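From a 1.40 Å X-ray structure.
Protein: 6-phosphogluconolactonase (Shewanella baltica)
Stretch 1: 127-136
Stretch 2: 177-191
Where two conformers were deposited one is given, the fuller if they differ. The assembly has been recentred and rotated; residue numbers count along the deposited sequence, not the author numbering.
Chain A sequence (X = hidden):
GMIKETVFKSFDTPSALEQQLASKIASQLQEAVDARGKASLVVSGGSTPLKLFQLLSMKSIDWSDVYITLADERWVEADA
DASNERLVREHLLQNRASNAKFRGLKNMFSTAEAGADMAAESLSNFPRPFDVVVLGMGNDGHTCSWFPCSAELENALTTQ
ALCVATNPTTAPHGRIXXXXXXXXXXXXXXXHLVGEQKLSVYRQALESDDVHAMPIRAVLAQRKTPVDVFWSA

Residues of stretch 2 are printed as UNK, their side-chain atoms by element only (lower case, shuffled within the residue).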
# COMPACT_ATOMS: atom_id res chain seq x y z
N PRO A 127 9.37 3.15 -11.96
CA PRO A 127 10.62 2.73 -11.35
C PRO A 127 10.39 1.58 -10.37
O PRO A 127 9.53 1.68 -9.48
CB PRO A 127 11.10 3.98 -10.60
CG PRO A 127 10.46 5.10 -11.28
CD PRO A 127 9.15 4.61 -11.78
N ARG A 128 11.12 0.49 -10.60
CA ARG A 128 11.10 -0.66 -9.73
C ARG A 128 12.55 -1.10 -9.50
O ARG A 128 13.36 -1.01 -10.42
CB ARG A 128 10.22 -1.77 -10.33
CG ARG A 128 8.73 -1.39 -10.43
CD ARG A 128 7.85 -2.49 -10.95
NE ARG A 128 8.01 -2.64 -12.39
CZ ARG A 128 8.63 -3.65 -12.99
NH1 ARG A 128 9.11 -4.67 -12.29
NH2 ARG A 128 8.72 -3.66 -14.32
N PRO A 129 12.92 -1.48 -8.29
CA PRO A 129 12.02 -1.62 -7.15
C PRO A 129 11.33 -0.35 -6.70
O PRO A 129 11.88 0.74 -6.84
CB PRO A 129 12.92 -2.12 -6.02
CG PRO A 129 14.25 -1.85 -6.45
CD PRO A 129 14.30 -1.85 -7.90
N PHE A 130 10.14 -0.48 -6.14
CA PHE A 130 9.44 0.64 -5.60
C PHE A 130 10.27 1.25 -4.48
O PHE A 130 10.77 0.53 -3.62
CB PHE A 130 8.07 0.28 -5.06
CG PHE A 130 7.11 -0.31 -6.06
CD1 PHE A 130 6.73 0.38 -7.20
CD2 PHE A 130 6.49 -1.49 -5.79
CE1 PHE A 130 5.83 -0.18 -8.11
CE2 PHE A 130 5.56 -2.04 -6.70
CZ PHE A 130 5.24 -1.36 -7.83
N ASP A 131 10.37 2.58 -4.43
CA ASP A 131 11.18 3.18 -3.37
C ASP A 131 10.51 3.13 -2.01
O ASP A 131 11.16 2.83 -0.98
CB ASP A 131 11.54 4.59 -3.72
CG ASP A 131 12.41 4.63 -4.98
OD1 ASP A 131 13.52 4.02 -4.95
OD2 ASP A 131 11.95 5.12 -6.03
N VAL A 132 9.21 3.41 -1.98
CA VAL A 132 8.44 3.41 -0.72
C VAL A 132 7.05 2.79 -0.97
O VAL A 132 6.38 3.14 -1.96
CB VAL A 132 8.24 4.82 -0.19
CG1 VAL A 132 7.36 4.79 1.08
CG2 VAL A 132 9.57 5.50 0.15
N VAL A 133 6.67 1.83 -0.15
CA VAL A 133 5.33 1.24 -0.16
C VAL A 133 4.70 1.48 1.18
O VAL A 133 5.28 1.15 2.23
CB VAL A 133 5.42 -0.26 -0.41
CG1 VAL A 133 4.04 -0.96 -0.29
CG2 VAL A 133 6.04 -0.54 -1.78
N VAL A 134 3.48 2.02 1.20
CA VAL A 134 2.73 2.30 2.42
C VAL A 134 1.51 1.37 2.42
O VAL A 134 0.68 1.42 1.51
CB VAL A 134 2.28 3.74 2.52
CG1 VAL A 134 1.66 3.98 3.95
CG2 VAL A 134 3.46 4.71 2.25
N LEU A 135 1.48 0.48 3.40
CA LEU A 135 0.45 -0.51 3.58
C LEU A 135 -0.50 -0.24 4.78
O LEU A 135 -0.10 0.44 5.75
CB LEU A 135 1.07 -1.92 3.73
CG LEU A 135 1.93 -2.42 2.57
CD1 LEU A 135 2.42 -3.86 2.97
CD2 LEU A 135 1.05 -2.48 1.30
N GLY A 136 -1.67 -0.85 4.73
CA GLY A 136 -2.54 -0.97 5.87
C GLY A 136 -2.78 -2.44 6.15
O GLY A 136 -2.28 -3.33 5.45
N UNK A 177 -5.27 -6.02 -7.20
CA UNK A 177 -4.22 -5.84 -6.20
C UNK A 177 -2.87 -5.94 -6.84
O UNK A 177 -2.62 -6.81 -7.69
c UNK A 177 -4.05 -8.32 -5.52
c UNK A 177 -4.38 -6.89 -5.08
o UNK A 177 -3.52 -6.55 -3.96
N UNK A 178 -1.92 -5.19 -6.31
CA UNK A 178 -0.53 -5.52 -6.60
C UNK A 178 -0.23 -6.87 -5.97
O UNK A 178 -0.75 -7.25 -4.94
c UNK A 178 0.31 -3.03 -6.68
c UNK A 178 1.55 -2.13 -6.29
c UNK A 178 0.05 -2.99 -8.18
c UNK A 178 0.44 -4.42 -6.10
N UNK A 179 0.66 -7.62 -6.61
CA UNK A 179 1.07 -8.92 -6.16
C UNK A 179 2.09 -8.85 -5.04
O UNK A 179 2.71 -7.82 -4.84
c UNK A 179 1.70 -9.71 -7.30
o UNK A 179 2.82 -9.03 -7.83
N UNK A 180 2.25 -9.94 -4.32
CA UNK A 180 3.34 -10.02 -3.35
C UNK A 180 4.68 -9.77 -4.00
O UNK A 180 5.53 -9.00 -3.47
c UNK A 180 3.32 -11.36 -2.62
c UNK A 180 4.34 -11.48 -1.49
c UNK A 180 4.63 -12.95 -1.16
n UNK A 180 5.74 -15.04 -1.87
c UNK A 180 5.61 -13.57 -2.13
N UNK A 181 4.94 -10.40 -5.13
CA UNK A 181 6.23 -10.21 -5.78
C UNK A 181 6.48 -8.73 -6.08
O UNK A 181 7.60 -8.21 -5.89
c UNK A 181 6.37 -11.09 -7.02
o UNK A 181 5.38 -10.80 -7.94
N UNK A 182 5.44 -8.02 -6.52
CA UNK A 182 5.56 -6.56 -6.79
C UNK A 182 5.81 -5.78 -5.50
O UNK A 182 6.69 -4.90 -5.44
c UNK A 182 4.28 -6.02 -7.47
N UNK A 183 5.03 -6.05 -4.48
CA UNK A 183 5.11 -5.29 -3.18
C UNK A 183 6.45 -5.52 -2.53
O UNK A 183 7.04 -4.58 -1.96
c UNK A 183 2.62 -5.13 -2.77
c UNK A 183 2.45 -3.57 -2.75
c UNK A 183 4.14 -5.30 -0.74
c UNK A 183 3.94 -5.68 -2.26
N UNK A 184 6.96 -6.76 -2.55
CA UNK A 184 8.26 -7.06 -1.91
C UNK A 184 9.45 -6.63 -2.72
O UNK A 184 10.54 -6.47 -2.11
c UNK A 184 8.35 -8.54 -1.54
c UNK A 184 7.68 -10.49 -0.19
c UNK A 184 7.49 -8.15 0.90
c UNK A 184 7.42 -9.00 -0.45
N UNK A 185 9.26 -6.30 -4.00
CA UNK A 185 10.35 -5.72 -4.82
C UNK A 185 10.34 -4.21 -4.60
O UNK A 185 9.95 -3.42 -5.45
c UNK A 185 10.22 -6.06 -6.30
o UNK A 185 12.59 -5.63 -6.53
n UNK A 185 11.30 -5.34 -8.33
c UNK A 185 11.48 -5.67 -7.09
N UNK A 186 10.72 -3.89 -3.38
CA UNK A 186 10.68 -2.54 -2.87
C UNK A 186 11.83 -2.39 -1.92
O UNK A 186 12.41 -3.35 -1.41
c UNK A 186 9.37 -2.28 -2.14
o UNK A 186 9.17 -3.21 -1.09
N UNK A 187 12.15 -1.12 -1.68
CA UNK A 187 13.25 -0.72 -0.83
C UNK A 187 12.83 -0.52 0.64
O UNK A 187 13.62 -0.83 1.57
n UNK A 187 17.18 0.42 -4.83
c UNK A 187 16.23 1.11 -5.45
c UNK A 187 14.32 0.48 -2.86
c UNK A 187 13.89 0.57 -1.38
n UNK A 187 16.20 1.14 -6.78
c UNK A 187 15.15 1.72 -3.31
n UNK A 187 15.28 1.74 -4.76
N UNK A 188 11.59 -0.04 0.85
CA UNK A 188 11.10 0.26 2.18
C UNK A 188 9.58 0.09 2.18
O UNK A 188 8.91 0.61 1.28
o UNK A 188 12.72 1.90 5.28
c UNK A 188 11.51 1.61 5.11
c UNK A 188 11.43 1.66 2.57
c UNK A 188 10.77 2.13 3.89
n UNK A 188 10.84 0.81 5.95
N UNK A 189 9.06 -0.65 3.18
CA UNK A 189 7.64 -0.73 3.41
C UNK A 189 7.33 -0.14 4.77
O UNK A 189 8.07 -0.32 5.76
c UNK A 189 5.78 -2.39 3.88
c UNK A 189 7.23 -2.24 3.41
c UNK A 189 7.30 -4.36 1.96
c UNK A 189 7.45 -2.84 2.03
N UNK A 190 6.21 0.61 4.83
CA UNK A 190 5.64 1.12 6.09
C UNK A 190 4.30 0.48 6.30
O UNK A 190 3.56 0.34 5.32
c UNK A 190 9.23 4.70 5.90
c UNK A 190 5.46 2.63 6.01
o UNK A 190 10.47 5.32 5.86
c UNK A 190 7.51 3.52 7.11
c UNK A 190 7.27 3.90 4.80
c UNK A 190 8.48 4.57 4.74
c UNK A 190 8.77 4.13 7.06
c UNK A 190 6.77 3.36 5.97
N UNK A 191 4.01 0.00 7.50
CA UNK A 191 2.69 -0.45 7.85
C UNK A 191 2.10 0.55 8.84
O UNK A 191 2.64 0.71 9.94
c UNK A 191 1.64 -3.79 9.59
c UNK A 191 1.43 -2.43 8.90
c UNK A 191 2.75 -1.83 8.49
c UNK A 191 0.43 -2.57 7.70
O HOH W 1 8.70 -5.26 -9.57
O HOH W 2 13.78 2.26 -8.19

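Position 177 carries a carbon that bears one oxygen and one carbon; it lies beyond the reach of stretch 1, and the branching identifies Thr177. At 178 there are four carbons, forked at the second, and one terminal carbon lies near the Phe130 ring. This is Leu178, whose CD1 is 4.0 Å from Phe130 CE2.

Position 179 has one carbon followed by one oxygen: Ser179. It occupies the N-cap position of a short helix, its OG accepting from the backbone N of position 182 at 3.1 Å. Position 180 extends four carbons in a row to a nitrogen and is Lys180. Position 181, again a carbon and an oxygen, is Ser181; neither residue touches stretch 1. A lone carbon at 182 defines Ala182. Its CB lies 4.3 Å from Phe130 CE2, while its O comes within 3.3 Å of the same CE2, so the ring packs close to the helix backbone.

Position 183 has four carbons, forked at the first, with one arm two carbons long: Ile183. Its CD1 meets Val133 CG1 at 3.9 Å, and its CG2 lies 4.3 Å from Leu135 CD1. Position 184 also has four carbons, but the fork is at the second, giving Leu184, which makes no contact with stretch 1.

At 185, the second of two carbons carries an oxygen and a nitrogen, so this is Asn185. Its O accepts from Phe130 N at 3.0 Å. Water 1 accepts from both Asn185 ND2 (2.9 Å) and Arg128 NH1 (2.8 Å), linking two exposed side chains. Position 186 has one carbon and one oxygen; its CB is 3.8 Å from Val133 CG2. This is Ser186, whose OG turns back to donate to Ile183 O at 2.7 Å.

Position 187 has three carbons, a nitrogen, and a carbon carrying two more nitrogens, a guanidinium: Arg187. Its NE forms a salt bridge with Asp131 OD1 at 2.9 Å near the guanidinium plane, while Pro129 CG covers one face. At 188, three carbons end in an oxygen and a nitrogen, as in Gln188; its NE2 donates to the O of position 189 at 3.0 Å.

Position 189 has four carbons, forked at the first, with one two-carbon arm. It is Ile189, with CG2 3.8 Å from Leu135 CD1. Position 190 has one carbon, then a ring of six carbons bearing one oxygen: Tyr190. Its CD2 lies 3.8 Å from Val132 CG1, which sits at the ring edge. Four carbons forked at the second make position 191 Leu191, with CD1 4.1 Å from Leu135 CB.

The contact joins two parallel strands. Val133 N donates to Gln188 O (2.9 Å), Tyr190 N to Val133 O (2.8 Å), and Leu135 N to Tyr190 O (2.8 Å). Val133, Leu135, Ile189 and Leu191 share one sheet face, where Ile183 packs against both stretch 1 residues. Arg187 N also donates to Phe130 O at 2.9 Å, so Arg187 is held to stretch 1 by both backbone and side chain.

Stretch 2 177-191: TLSKSAILNSRQIYL
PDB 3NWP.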